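Local atomic coordinates of diaminopimelate decarboxylase (Methanocaldococcus jannaschii, PDB entry 1TWI), a protein that catalyses the pyridoxal-phosphate-dependent decarboxylation of meso-diaminopimelate to L-lysine, the last step of lysine biosynthesis by the diaminopimelate pathway, and works as a homodimer. Residues E37-I40 against K41-N45; A72-A75 against I76-L79; D88-S91 against G92-Y96; G181-V184 against E185-I188; R417-Y420 against A421-I424. All blocks are in the same frame, centred on the assembly; numbering follows the deposited sequence.

All five contacts are local, made between neighbouring turns of a helix, at a helix start or in a beta turn. Interactions 1, 2 and 3 are largely buried; interactions 4 and 5 lie at the surface of the chain, far apart, with centres about 47 Å from each other. Interactions 1 and 2 touch directly, Ile40 and Lys41 of helix 37-58 packing on Ile76 and Leu79 of helix 74-82. Interactions 2 and 3 open successive helices of the cofactor-binding barrel, capped by an asparagine and a serine respectively, and interaction 3 also reaches pyridoxal-5'-phosphate. Interaction 5 repeats helix capping with threonine and aspartate, whereas interaction 4 is a beta turn braced by an aspartate.

Interaction 1: E37-I40 against K41-N45; sequences EEQI and KINYN
Glu37 to Ile40 and Lys41 to Tyr44 are joined by four successive i to i+4 backbone hydrogen bonds, from Lys41 N to Glu37 O through Tyr44 N to Ile40 O, each with an N-H...O angle slightly above 160°. This is the first part of the alpha-helix 37-58, which follows strand 32-36. Along one side, Glu37 and Lys41 form a long salt bridge, Glu37 OE2 lying 4.0 Å from Lys41 NZ. The lysine chain runs back toward the start of the helix and bends only at its last torsion (chi4 -62°), which turns NZ over the glutamate; Lys41 CE lies 3.7 Å from Glu37 CG, so the aliphatic portions touch as well. A water bridges the pair, donating to Glu37 OE2 and accepting a weak bond from Lys41 NZ. The stronger partner of the carboxylate lies across the dimer interface: Glu37 OE1 is hydrogen-bonded to His432 of the second subunit, while OE2 also bonds Ser407. One residue further on, Glu38 crosses Ile42 at about a right angle, Glu38 OE2 lying 3.7 Å from Ile42 CG1. Gln39 and Asn43 are joined through the backbone, Asn43 N donating to Gln39 O at 2.8 Å. The Asn43 side chain is turned to the neighbouring 295-299 region, where ND2 bonds Thr298 OG1 and Leu295 O. One residue on, Tyr44 CB rests 3.4 Å from Ile40 O.

Interaction 2: A72-A75 against I76-L79; sequences ANLA and ITRL
Asn73 meets Ile76 through a capping bond at the N-terminus of helix 74-82, in the beta-alpha-beta unit that links strands 62-67 and 86-89 of the barrel. Its OD1 accepts from two backbone amides. Ile76 N, at 3.3 Å from Asn73 OD1, lies in the carbonyl plane on a lone pair, whereas Ala75 N, at 2.9 Å from the same Asn73 oxygen, sits 44° above that plane and makes a more bent bond. With CG opposite the backbone N (chi1 166°), the amide swings over the opening turn. Asn73 O then receives Thr77 N at 2.9 Å, nearly in line with the carbonyl. The Ile76 side chain crosses that of Asn73 at about a right angle, its CG1 3.8 Å from Asn73 OD1, while Thr77 CG2 packs 3.7 Å from Ala72 CA. In the next shell, Asn73 ND2 is held by Ile414 O, fixing the rotation of the amide, and Thr77 OG1 is hydrogen-bonded to Ser101. The second subunit closes one side: its Asp427 accepts from Leu74 N, and the carbonyl of its Leu433 accepts from Arg78 NE. Arg78 runs beside Leu74, with Arg78 CD 4.2 Å from Leu74 CG.

Interaction 3: D88-S91 against G92-Y96; sequences DVVS and GGELY. With PLP (pyridoxal-5'-phosphate), chain E.
Glu94 folds back from the first turn of helix 92-100 onto the end of strand 86-89. Its CB packs 3.6 Å from Val89 CB and also faces Ser91 OG. The next atom, Glu94 CG, lies 3.8 Å from Ser91 OG and opposite its own carbonyl carbon (chi1 -74°). From there the chain runs extended, which brings Glu94 CD over Val90, 3.6 Å from Val90 CG2, the two side chains lying side by side and pointing the same way. At the tip, Glu94 OE1 accepts from Val90 N at 2.8 Å, on its anti side and 34° out of the carboxylate plane, so the buried glutamate ties down the backbone just past the strand. In the other direction, Ser91 is the N-cap: Ser91 OG accepts from Glu94 N at 3.0 Å in a nearly straight bond, while Ser91 O receives Leu95 N. The same hydroxyl is hydrogen-bonded to Asn396 O of the second subunit. On the cofactor side of the strand, Asp88 OD2 lies over the face of the pyridine ring of pyridoxal-5'-phosphate, above the nitrogen and 3.3 Å from N1. Its polar partner is Lys69, with which it forms a salt bridge, while Asp88 OD1 bonds Asn111. Strand 86-89 runs between strands 62-67 and 108-110 of the parallel barrel. On the outer side of the sheet, Val89 CG2 meets Leu95 CB, and both residues pack on Ile108 of strand 108-110, with Met122 of helix 117-125 against Leu95.

Interaction 4: G181-V184 against E185-I188; sequences GLDV and ESGI
A type I beta turn from Val184 to Gly187 carries the chain out of the short strand 182-183, and Asp183, the residue just before it, braces it with its side chain against Ser186. Asp183 OD1 accepts twice from that one residue. Ser186 N donates at 2.8 Å to Asp183 OD1, approaching nearly in line with the C-O bond, with an N-H...O angle of 162°. Ser186 OG donates to Asp183 OD1 as well, at 2.6 Å, from the anti side and 18° out of the carboxylate plane. Asp183 has CG opposite its backbone N (chi1 -170°), which swings the carboxylate toward the turn, and the serine hydroxyl, placed between its own backbone N and carbonyl carbon, turns back to meet it. The turn itself is closed by Gly187 N donating to Val184 O at 2.9 Å, from well above the carbonyl plane. Gly187 has a positive phi, a conformation suited to glycine, and takes the N-cap position of helix 188-198. The turn links the short strand 182-183, which pairs in parallel with barrel strand 153-160, to helix 188-198. Where the chain comes back, Ile188 faces the strand, its CB 3.4 Å from Asp183 O. Ile188 CG2 meets Leu182 CD2 at 3.9 Å, the two side chains crossing at a slant. Pro313 of the second subunit packs on Asp183, Ser186 and Ile188.

Interaction 5: R417-Y420 against A421-I424; sequences RETY and ADLI
Thr419 and Asp422 face each other across the first turn of the short helix 420-423, each side chain reaching the other's backbone amide. Asp422 OD2 accepts from Thr419 N at 2.9 Å, using its anti lone pair in a nearly straight bond. The aspartate has CG opposite its carbonyl carbon (chi1 -74°), which directs the carboxylate back toward the threonine. In return, Thr419 OG1 accepts from Asp422 N at 3.1 Å. These reciprocal bonds form a capping box, with Thr419 as the N-cap. The helix behind it is weakly bonded: Leu423 N donates to Thr419 O at 3.3 Å and makes a further, weak bond to Tyr420 O. Glu418 comes in at a slant to Asp422, its CB 3.8 Å from Asp422 CB, with the two carboxylate planes turned 31° apart. The acids have separate partners, since Glu418 OE2 forms a salt bridge with Arg400 and Asp422 OD2 with Lys426 of the second subunit. That lysine's charge would probably stabilise the negative form of Asp422. Tyr420 and Leu423 extend side by side in the same direction, Leu423 CD1 lying at the edge of the tyrosine ring, close to its plane and 4.0 Å from Tyr420 CD1. The dimer partner meets this pair: Gly93 of the second subunit packs on both residues, and the ring of Tyr96 of the second subunit meets that of Tyr420 with planes about 35° apart.

Interaction 1: E37-I40 against K41-N45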
loop_
_atom_site.group_PDB
_atom_site.type_symbol
_atom_site.label_atom_id
_atom_site.label_comp_id
_atom_site.label_asym_id
_atom_site.label_seq_id
_atom_site.Cartn_x
_atom_site.Cartn_y
_atom_site.Cartn_z
ATOM N N GLU A 37 17.042 -11.606 -15.097
ATOM C CA GLU A 37 17.719 -12.651 -14.359
ATOM C C GLU A 37 19.209 -12.351 -14.297
ATOM O O GLU A 37 19.834 -12.523 -13.254
ATOM C CB GLU A 37 17.503 -14.005 -15.046
ATOM C CG GLU A 37 18.296 -15.153 -14.400
ATOM C CD GLU A 37 17.948 -16.459 -15.091
ATOM O OE1 GLU A 37 17.060 -17.174 -14.608
ATOM O OE2 GLU A 37 18.513 -16.756 -16.151
ATOM N N GLU A 38 19.801 -11.912 -15.407
ATOM C CA GLU A 38 21.247 -11.613 -15.373
ATOM C C GLU A 38 21.555 -10.429 -14.422
ATOM O O GLU A 38 22.581 -10.422 -13.751
ATOM C CB GLU A 38 21.744 -11.297 -16.809
ATOM C CG GLU A 38 23.233 -10.923 -16.953
ATOM C CD GLU A 38 24.227 -12.039 -16.577
ATOM O OE1 GLU A 38 23.864 -13.245 -16.549
ATOM O OE2 GLU A 38 25.404 -11.681 -16.326
ATOM N N GLN A 39 20.714 -9.403 -14.385
ATOM C CA GLN A 39 21.017 -8.316 -13.460
ATOM C C GLN A 39 21.039 -8.841 -11.979
ATOM O O GLN A 39 21.849 -8.380 -11.150
ATOM C CB GLN A 39 19.964 -7.186 -13.571
ATOM C CG GLN A 39 20.313 -5.996 -12.683
ATOM C CD GLN A 39 21.622 -5.343 -13.147
ATOM O OE1 GLN A 39 22.674 -5.403 -12.461
ATOM N NE2 GLN A 39 21.582 -4.769 -14.331
ATOM N N ILE A 40 20.117 -9.752 -11.626
ATOM C CA ILE A 40 20.121 -10.303 -10.270
ATOM C C ILE A 40 21.427 -11.078 -10.048
ATOM O O ILE A 40 22.054 -10.972 -8.962
ATOM C CB ILE A 40 18.893 -11.245 -10.002
ATOM C CG1 ILE A 40 17.594 -10.426 -10.057
ATOM C CG2 ILE A 40 19.022 -11.913 -8.600
ATOM C CD1 ILE A 40 16.301 -11.243 -9.985
ATOM N N LYS A 41 21.859 -11.857 -11.042
ATOM C CA LYS A 41 23.126 -12.597 -10.873
ATOM C C LYS A 41 24.274 -11.625 -10.714
ATOM O O LYS A 41 25.187 -11.854 -9.894
ATOM C CB LYS A 41 23.440 -13.501 -12.084
ATOM C CG LYS A 41 22.389 -14.634 -12.318
ATOM C CD LYS A 41 22.901 -15.529 -13.489
ATOM C CE LYS A 41 21.772 -16.259 -14.131
ATOM N NZ LYS A 41 21.115 -17.173 -13.159
ATOM N N ILE A 42 24.250 -10.556 -11.483
ATOM C CA ILE A 42 25.331 -9.540 -11.336
ATOM C C ILE A 42 25.325 -8.906 -9.937
ATOM O O ILE A 42 26.386 -8.775 -9.279
ATOM C CB ILE A 42 25.161 -8.410 -12.375
ATOM C CG1 ILE A 42 25.571 -8.974 -13.752
ATOM C CG2 ILE A 42 25.981 -7.129 -11.913
ATOM C CD1 ILE A 42 25.141 -8.128 -14.948
ATOM N N ASN A 43 24.135 -8.525 -9.461
ATOM C CA ASN A 43 24.082 -7.878 -8.136
ATOM C C ASN A 43 24.560 -8.838 -7.035
ATOM O O ASN A 43 25.286 -8.442 -6.120
ATOM C CB ASN A 43 22.635 -7.380 -7.842
ATOM C CG ASN A 43 22.206 -6.242 -8.775
ATOM O OD1 ASN A 43 23.048 -5.637 -9.461
ATOM N ND2 ASN A 43 20.897 -5.938 -8.813
ATOM N N TYR A 44 24.140 -10.104 -7.129
ATOM C CA TYR A 44 24.511 -11.095 -6.150
ATOM C C TYR A 44 26.022 -11.339 -6.214
ATOM O O TYR A 44 26.702 -11.399 -5.193
ATOM C CB TYR A 44 23.801 -12.432 -6.434
ATOM C CG TYR A 44 24.155 -13.490 -5.420
ATOM C CD1 TYR A 44 23.741 -13.367 -4.094
ATOM C CD2 TYR A 44 24.940 -14.573 -5.766
ATOM C CE1 TYR A 44 24.114 -14.314 -3.131
ATOM C CE2 TYR A 44 25.321 -15.526 -4.824
ATOM C CZ TYR A 44 24.898 -15.389 -3.509
ATOM O OH TYR A 44 25.253 -16.347 -2.578
ATOM N N ASN A 45 26.536 -11.523 -7.422
ATOM C CA ASN A 45 27.972 -11.775 -7.593
ATOM C C ASN A 45 28.817 -10.585 -7.083
ATOM O O ASN A 45 29.947 -10.804 -6.671
ATOM C CB ASN A 45 28.318 -12.010 -9.046
ATOM C CG ASN A 45 27.793 -13.363 -9.571
ATOM O OD1 ASN A 45 27.472 -14.287 -8.784
ATOM N ND2 ASN A 45 27.729 -13.486 -10.902
HETATM O O HOH W 1 20.458 -18.953 -15.845
#

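Interaction 2: A72-A75 against I76-L79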
loop_
_atom_site.group_PDB
_atom_site.type_symbol
_atom_site.label_atom_id
_atom_site.label_comp_id
_atom_site.label_asym_id
_atom_site.label_seq_id
_atom_site.Cartn_x
_atom_site.Cartn_y
_atom_site.Cartn_z
ATOM N N ALA A 72 9.409 -11.559 -2.884
ATOM C CA ALA A 72 9.382 -12.995 -2.586
ATOM C C ALA A 72 8.663 -13.804 -3.670
ATOM O O ALA A 72 8.121 -14.878 -3.385
ATOM C CB ALA A 72 8.724 -13.271 -1.190
ATOM N N ASN A 73 8.658 -13.297 -4.904
ATOM C CA ASN A 73 8.051 -14.033 -6.005
ATOM C C ASN A 73 8.808 -15.394 -6.095
ATOM O O ASN A 73 10.064 -15.441 -6.062
ATOM C CB ASN A 73 8.147 -13.240 -7.326
ATOM C CG ASN A 73 7.844 -14.119 -8.532
ATOM O OD1 ASN A 73 8.706 -14.873 -8.989
ATOM N ND2 ASN A 73 6.612 -14.061 -9.024
ATOM N N LEU A 74 8.061 -16.503 -6.227
ATOM C CA LEU A 74 8.686 -17.826 -6.168
ATOM C C LEU A 74 9.780 -18.073 -7.187
ATOM O O LEU A 74 10.754 -18.779 -6.904
ATOM C CB LEU A 74 7.609 -18.962 -6.258
ATOM C CG LEU A 74 8.045 -20.404 -5.885
ATOM C CD1 LEU A 74 8.592 -20.417 -4.440
ATOM C CD2 LEU A 74 6.790 -21.375 -5.979
ATOM N N ALA A 75 9.658 -17.498 -8.373
ATOM C CA ALA A 75 10.753 -17.727 -9.346
ATOM C C ALA A 75 12.018 -16.962 -8.890
ATOM O O ALA A 75 13.148 -17.469 -9.024
ATOM C CB ALA A 75 10.353 -17.264 -10.773
ATOM N N ILE A 76 11.817 -15.745 -8.381
ATOM C CA ILE A 76 12.965 -14.914 -7.953
ATOM C C ILE A 76 13.689 -15.577 -6.777
ATOM O O ILE A 76 14.919 -15.622 -6.745
ATOM C CB ILE A 76 12.505 -13.465 -7.548
ATOM C CG1 ILE A 76 11.876 -12.748 -8.762
ATOM C CG2 ILE A 76 13.696 -12.651 -6.977
ATOM C CD1 ILE A 76 12.767 -12.782 -10.031
ATOM N N THR A 77 12.926 -16.081 -5.792
ATOM C CA THR A 77 13.531 -16.730 -4.641
ATOM C C THR A 77 14.181 -18.065 -5.054
ATOM O O THR A 77 15.237 -18.435 -4.526
ATOM C CB THR A 77 12.485 -16.935 -3.473
ATOM O OG1 THR A 77 11.403 -17.739 -3.938
ATOM C CG2 THR A 77 11.952 -15.582 -2.984
ATOM N N ARG A 78 13.594 -18.784 -6.012
ATOM C CA ARG A 78 14.247 -20.022 -6.442
ATOM C C ARG A 78 15.543 -19.697 -7.170
ATOM O O ARG A 78 16.522 -20.431 -7.030
ATOM C CB ARG A 78 13.307 -20.907 -7.321
ATOM C CG ARG A 78 12.249 -21.588 -6.442
ATOM C CD ARG A 78 11.345 -22.591 -7.138
ATOM N NE ARG A 78 12.070 -23.818 -7.456
ATOM C CZ ARG A 78 12.286 -24.856 -6.643
ATOM N NH1 ARG A 78 11.845 -24.912 -5.379
ATOM N NH2 ARG A 78 12.968 -25.877 -7.131
ATOM N N LEU A 79 15.539 -18.606 -7.943
ATOM C CA LEU A 79 16.761 -18.181 -8.651
ATOM C C LEU A 79 17.825 -17.918 -7.602
ATOM O O LEU A 79 18.950 -18.464 -7.664
ATOM C CB LEU A 79 16.499 -16.878 -9.426
ATOM C CG LEU A 79 17.754 -16.154 -10.027
ATOM C CD1 LEU A 79 18.578 -17.078 -11.036
ATOM C CD2 LEU A 79 17.282 -14.833 -10.673
#

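Interaction 3: D88-S91 against G92-Y96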
loop_
_atom_site.group_PDB
_atom_site.type_symbol
_atom_site.label_atom_id
_atom_site.label_comp_id
_atom_site.label_asym_id
_atom_site.label_seq_id
_atom_site.Cartn_x
_atom_site.Cartn_y
_atom_site.Cartn_z
ATOM N N ASP A 88 16.635 -13.916 4.573
ATOM C CA ASP A 88 16.230 -13.172 5.784
ATOM C C ASP A 88 14.662 -13.166 5.654
ATOM O O ASP A 88 14.137 -12.487 4.799
ATOM C CB ASP A 88 16.791 -11.741 5.733
ATOM C CG ASP A 88 15.896 -10.748 6.461
ATOM O OD1 ASP A 88 15.123 -11.166 7.406
ATOM O OD2 ASP A 88 15.904 -9.558 6.083
ATOM N N VAL A 89 13.937 -13.927 6.480
ATOM C CA VAL A 89 12.476 -13.968 6.389
ATOM C C VAL A 89 11.888 -13.255 7.594
ATOM O O VAL A 89 12.486 -13.276 8.676
ATOM C CB VAL A 89 11.966 -15.448 6.323
ATOM C CG1 VAL A 89 12.571 -16.131 5.020
ATOM C CG2 VAL A 89 12.404 -16.229 7.641
ATOM N N VAL A 90 10.729 -12.613 7.435
ATOM C CA VAL A 90 10.153 -11.848 8.559
ATOM C C VAL A 90 8.753 -12.311 8.940
ATOM O O VAL A 90 8.066 -11.686 9.747
ATOM C CB VAL A 90 10.133 -10.323 8.238
ATOM C CG1 VAL A 90 11.527 -9.793 8.127
ATOM C CG2 VAL A 90 9.391 -10.043 6.979
ATOM N N SER A 91 8.345 -13.442 8.365
ATOM C CA SER A 91 7.016 -14.004 8.650
ATOM C C SER A 91 6.960 -15.505 8.302
ATOM O O SER A 91 7.795 -16.020 7.529
ATOM C CB SER A 91 5.987 -13.295 7.766
ATOM O OG SER A 91 6.109 -13.829 6.444
ATOM N N GLY A 92 5.951 -16.195 8.835
ATOM C CA GLY A 92 5.781 -17.594 8.467
ATOM C C GLY A 92 5.610 -17.739 6.935
ATOM O O GLY A 92 6.043 -18.731 6.380
ATOM N N GLY A 93 4.975 -16.770 6.272
ATOM C CA GLY A 93 4.772 -16.836 4.835
ATOM C C GLY A 93 6.119 -16.803 4.096
ATOM O O GLY A 93 6.330 -17.589 3.156
ATOM N N GLU A 94 7.018 -15.907 4.508
ATOM C CA GLU A 94 8.321 -15.858 3.867
ATOM C C GLU A 94 9.120 -17.100 4.198
ATOM O O GLU A 94 9.824 -17.598 3.321
ATOM C CB GLU A 94 9.096 -14.597 4.292
ATOM C CG GLU A 94 8.501 -13.322 3.590
ATOM C CD GLU A 94 9.230 -12.020 3.955
ATOM O OE1 GLU A 94 10.153 -12.106 4.778
ATOM O OE2 GLU A 94 8.872 -10.928 3.425
ATOM N N LEU A 95 8.975 -17.645 5.412
ATOM C CA LEU A 95 9.757 -18.837 5.770
ATOM C C LEU A 95 9.253 -20.016 4.870
ATOM O O LEU A 95 10.032 -20.851 4.333
ATOM C CB LEU A 95 9.546 -19.172 7.248
ATOM C CG LEU A 95 10.133 -20.555 7.642
ATOM C CD1 LEU A 95 11.635 -20.552 7.286
ATOM C CD2 LEU A 95 9.951 -20.837 9.148
ATOM N N TYR A 96 7.939 -20.081 4.719
ATOM C CA TYR A 96 7.312 -21.115 3.877
ATOM C C TYR A 96 7.890 -20.993 2.455
ATOM O O TYR A 96 8.306 -21.973 1.831
ATOM C CB TYR A 96 5.791 -20.838 3.871
ATOM C CG TYR A 96 4.934 -21.864 3.206
ATOM C CD1 TYR A 96 4.514 -22.979 3.928
ATOM C CD2 TYR A 96 4.497 -21.701 1.892
ATOM C CE1 TYR A 96 3.671 -23.923 3.356
ATOM C CE2 TYR A 96 3.621 -22.654 1.292
ATOM C CZ TYR A 96 3.230 -23.759 2.063
ATOM O OH TYR A 96 2.388 -24.734 1.564
HETATM N N1 PLP E . 17.108 -6.747 7.363
HETATM C C2 PLP E . 16.044 -6.237 8.085
HETATM C C2A PLP E . 15.957 -6.652 9.574
HETATM C C3 PLP E . 15.135 -5.425 7.410
HETATM O O3 PLP E . 14.102 -4.943 8.148
HETATM C C4 PLP E . 15.261 -5.074 6.092
HETATM C C4A PLP E . 14.181 -4.151 5.435
HETATM O O4A PLP E . 13.169 -4.006 6.045
HETATM C C5 PLP E . 16.347 -5.587 5.347
HETATM C C6 PLP E . 17.244 -6.400 6.022
HETATM C C5A PLP E . 16.657 -5.309 3.883
HETATM O O4P PLP E . 16.831 -3.892 3.621
HETATM P P PLP E . 17.289 -3.364 2.199
HETATM O O1P PLP E . 17.311 -1.900 2.369
HETATM O O2P PLP E . 16.217 -3.807 1.243
HETATM O O3P PLP E . 18.607 -3.922 1.902
#

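Interaction 4: G181-V184 against E185-I188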
loop_
_atom_site.group_PDB
_atom_site.type_symbol
_atom_site.label_atom_id
_atom_site.label_comp_id
_atom_site.label_asym_id
_atom_site.label_seq_id
_atom_site.Cartn_x
_atom_site.Cartn_y
_atom_site.Cartn_z
ATOM N N GLY A 181 14.359 -4.327 18.114
ATOM C CA GLY A 181 15.581 -4.550 18.851
ATOM C C GLY A 181 15.671 -4.362 20.358
ATOM O O GLY A 181 14.769 -3.799 21.012
ATOM N N LEU A 182 16.833 -4.794 20.843
ATOM C CA LEU A 182 17.204 -4.805 22.266
ATOM C C LEU A 182 18.225 -3.726 22.488
ATOM O O LEU A 182 19.332 -3.785 21.920
ATOM C CB LEU A 182 17.820 -6.162 22.613
ATOM C CG LEU A 182 16.854 -7.328 22.348
ATOM C CD1 LEU A 182 17.626 -8.659 22.291
ATOM C CD2 LEU A 182 15.832 -7.430 23.482
ATOM N N ASP A 183 17.823 -2.708 23.256
ATOM C CA ASP A 183 18.706 -1.574 23.500
ATOM C C ASP A 183 20.002 -2.047 24.192
ATOM O O ASP A 183 19.959 -2.781 25.205
ATOM C CB ASP A 183 18.007 -0.536 24.361
ATOM C CG ASP A 183 18.790 0.764 24.426
ATOM O OD1 ASP A 183 19.397 1.045 25.474
ATOM O OD2 ASP A 183 18.835 1.484 23.410
ATOM N N VAL A 184 21.145 -1.678 23.629
ATOM C CA VAL A 184 22.408 -2.056 24.243
ATOM C C VAL A 184 22.761 -1.124 25.432
ATOM O O VAL A 184 23.114 -1.592 26.522
ATOM C CB VAL A 184 23.582 -1.965 23.245
ATOM C CG1 VAL A 184 24.971 -2.037 24.024
ATOM C CG2 VAL A 184 23.520 -3.144 22.219
ATOM N N GLU A 185 22.665 0.178 25.217
ATOM C CA GLU A 185 23.133 1.115 26.243
ATOM C C GLU A 185 22.513 1.000 27.602
ATOM O O GLU A 185 23.241 1.048 28.620
ATOM C CB GLU A 185 23.025 2.575 25.761
ATOM C CG GLU A 185 24.250 3.347 26.203
ATOM C CD GLU A 185 24.095 4.886 26.162
ATOM O OE1 GLU A 185 25.025 5.564 26.710
ATOM O OE2 GLU A 185 23.080 5.378 25.600
ATOM N N SER A 186 21.186 0.840 27.631
ATOM C CA SER A 186 20.440 0.717 28.883
ATOM C C SER A 186 20.642 -0.649 29.556
ATOM O O SER A 186 20.129 -0.859 30.653
ATOM C CB SER A 186 18.953 0.900 28.596
ATOM O OG SER A 186 18.523 -0.139 27.673
ATOM N N GLY A 187 21.368 -1.567 28.894
ATOM C CA GLY A 187 21.607 -2.893 29.455
ATOM C C GLY A 187 20.618 -3.998 29.082
ATOM O O GLY A 187 20.763 -5.154 29.529
ATOM N N ILE A 188 19.602 -3.653 28.281
ATOM C CA ILE A 188 18.597 -4.640 27.883
ATOM C C ILE A 188 19.168 -5.770 27.055
ATOM O O ILE A 188 18.877 -6.940 27.286
ATOM C CB ILE A 188 17.442 -3.940 27.130
ATOM C CG1 ILE A 188 16.723 -3.029 28.116
ATOM C CG2 ILE A 188 16.445 -4.998 26.511
ATOM C CD1 ILE A 188 15.580 -2.255 27.462
#

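Interaction 5: R417-Y420 against A421-I424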
loop_
_atom_site.group_PDB
_atom_site.type_symbol
_atom_site.label_atom_id
_atom_site.label_comp_id
_atom_site.label_asym_id
_atom_site.label_seq_id
_atom_site.Cartn_x
_atom_site.Cartn_y
_atom_site.Cartn_z
ATOM N N ARG A 417 -1.426 -12.348 -14.128
ATOM C CA ARG A 417 -2.169 -11.214 -13.619
ATOM C C ARG A 417 -3.464 -11.648 -12.969
ATOM O O ARG A 417 -3.911 -12.785 -13.133
ATOM C CB ARG A 417 -2.503 -10.208 -14.733
ATOM C CG ARG A 417 -3.319 -10.760 -15.852
ATOM C CD ARG A 417 -3.750 -9.547 -16.752
ATOM N NE ARG A 417 -2.603 -8.780 -17.238
ATOM C CZ ARG A 417 -2.088 -8.895 -18.461
ATOM N NH1 ARG A 417 -2.639 -9.769 -19.338
ATOM N NH2 ARG A 417 -1.035 -8.141 -18.809
ATOM N N GLU A 418 -4.081 -10.739 -12.245
ATOM C CA GLU A 418 -5.364 -11.052 -11.623
ATOM C C GLU A 418 -6.521 -10.552 -12.526
ATOM O O GLU A 418 -6.453 -9.428 -13.063
ATOM C CB GLU A 418 -5.451 -10.361 -10.236
ATOM C CG GLU A 418 -4.614 -11.112 -9.179
ATOM C CD GLU A 418 -4.514 -10.366 -7.886
ATOM O OE1 GLU A 418 -4.258 -9.153 -7.922
ATOM O OE2 GLU A 418 -4.675 -11.019 -6.826
ATOM N N THR A 419 -7.573 -11.360 -12.685
ATOM C CA THR A 419 -8.739 -10.969 -13.498
ATOM C C THR A 419 -9.775 -10.356 -12.602
ATOM O O THR A 419 -9.585 -10.300 -11.372
ATOM C CB THR A 419 -9.467 -12.204 -14.151
ATOM O OG1 THR A 419 -9.984 -13.038 -13.098
ATOM C CG2 THR A 419 -8.469 -13.016 -15.008
ATOM N N TYR A 420 -10.842 -9.842 -13.225
ATOM C CA TYR A 420 -11.943 -9.291 -12.438
ATOM C C TYR A 420 -12.437 -10.399 -11.497
ATOM O O TYR A 420 -12.779 -10.114 -10.343
ATOM C CB TYR A 420 -13.124 -8.822 -13.341
ATOM C CG TYR A 420 -12.785 -7.617 -14.211
ATOM C CD1 TYR A 420 -11.885 -6.649 -13.777
ATOM C CD2 TYR A 420 -13.325 -7.468 -15.479
ATOM C CE1 TYR A 420 -11.511 -5.555 -14.596
ATOM C CE2 TYR A 420 -12.976 -6.363 -16.308
ATOM C CZ TYR A 420 -12.063 -5.422 -15.845
ATOM O OH TYR A 420 -11.705 -4.370 -16.665
ATOM N N ALA A 421 -12.451 -11.667 -11.963
ATOM C CA ALA A 421 -12.938 -12.758 -11.109
ATOM C C ALA A 421 -12.032 -12.926 -9.899
ATOM O O ALA A 421 -12.493 -13.306 -8.796
ATOM C CB ALA A 421 -13.051 -14.151 -11.939
ATOM N N ASP A 422 -10.732 -12.660 -10.067
ATOM C CA ASP A 422 -9.855 -12.802 -8.908
ATOM C C ASP A 422 -10.121 -11.719 -7.821
ATOM O O ASP A 422 -9.855 -11.939 -6.625
ATOM C CB ASP A 422 -8.363 -12.675 -9.325
ATOM C CG ASP A 422 -7.828 -13.900 -10.051
ATOM O OD1 ASP A 422 -7.872 -14.990 -9.490
ATOM O OD2 ASP A 422 -7.307 -13.767 -11.165
ATOM N N LEU A 423 -10.580 -10.537 -8.245
ATOM C CA LEU A 423 -10.800 -9.429 -7.324
ATOM C C LEU A 423 -11.783 -9.814 -6.218
ATOM O O LEU A 423 -11.621 -9.373 -5.078
ATOM C CB LEU A 423 -11.360 -8.214 -8.057
ATOM C CG LEU A 423 -10.394 -7.570 -9.086
ATOM C CD1 LEU A 423 -11.142 -6.462 -9.878
ATOM C CD2 LEU A 423 -9.204 -6.983 -8.300
ATOM N N ILE A 424 -12.794 -10.614 -6.564
ATOM C CA ILE A 424 -13.811 -11.024 -5.577
ATOM C C ILE A 424 -13.704 -12.478 -5.171
ATOM O O ILE A 424 -14.631 -13.036 -4.549
ATOM C CB ILE A 424 -15.273 -10.770 -6.120
ATOM C CG1 ILE A 424 -15.449 -11.499 -7.484
ATOM C CG2 ILE A 424 -15.559 -9.223 -6.268
ATOM C CD1 ILE A 424 -16.831 -11.437 -8.035
#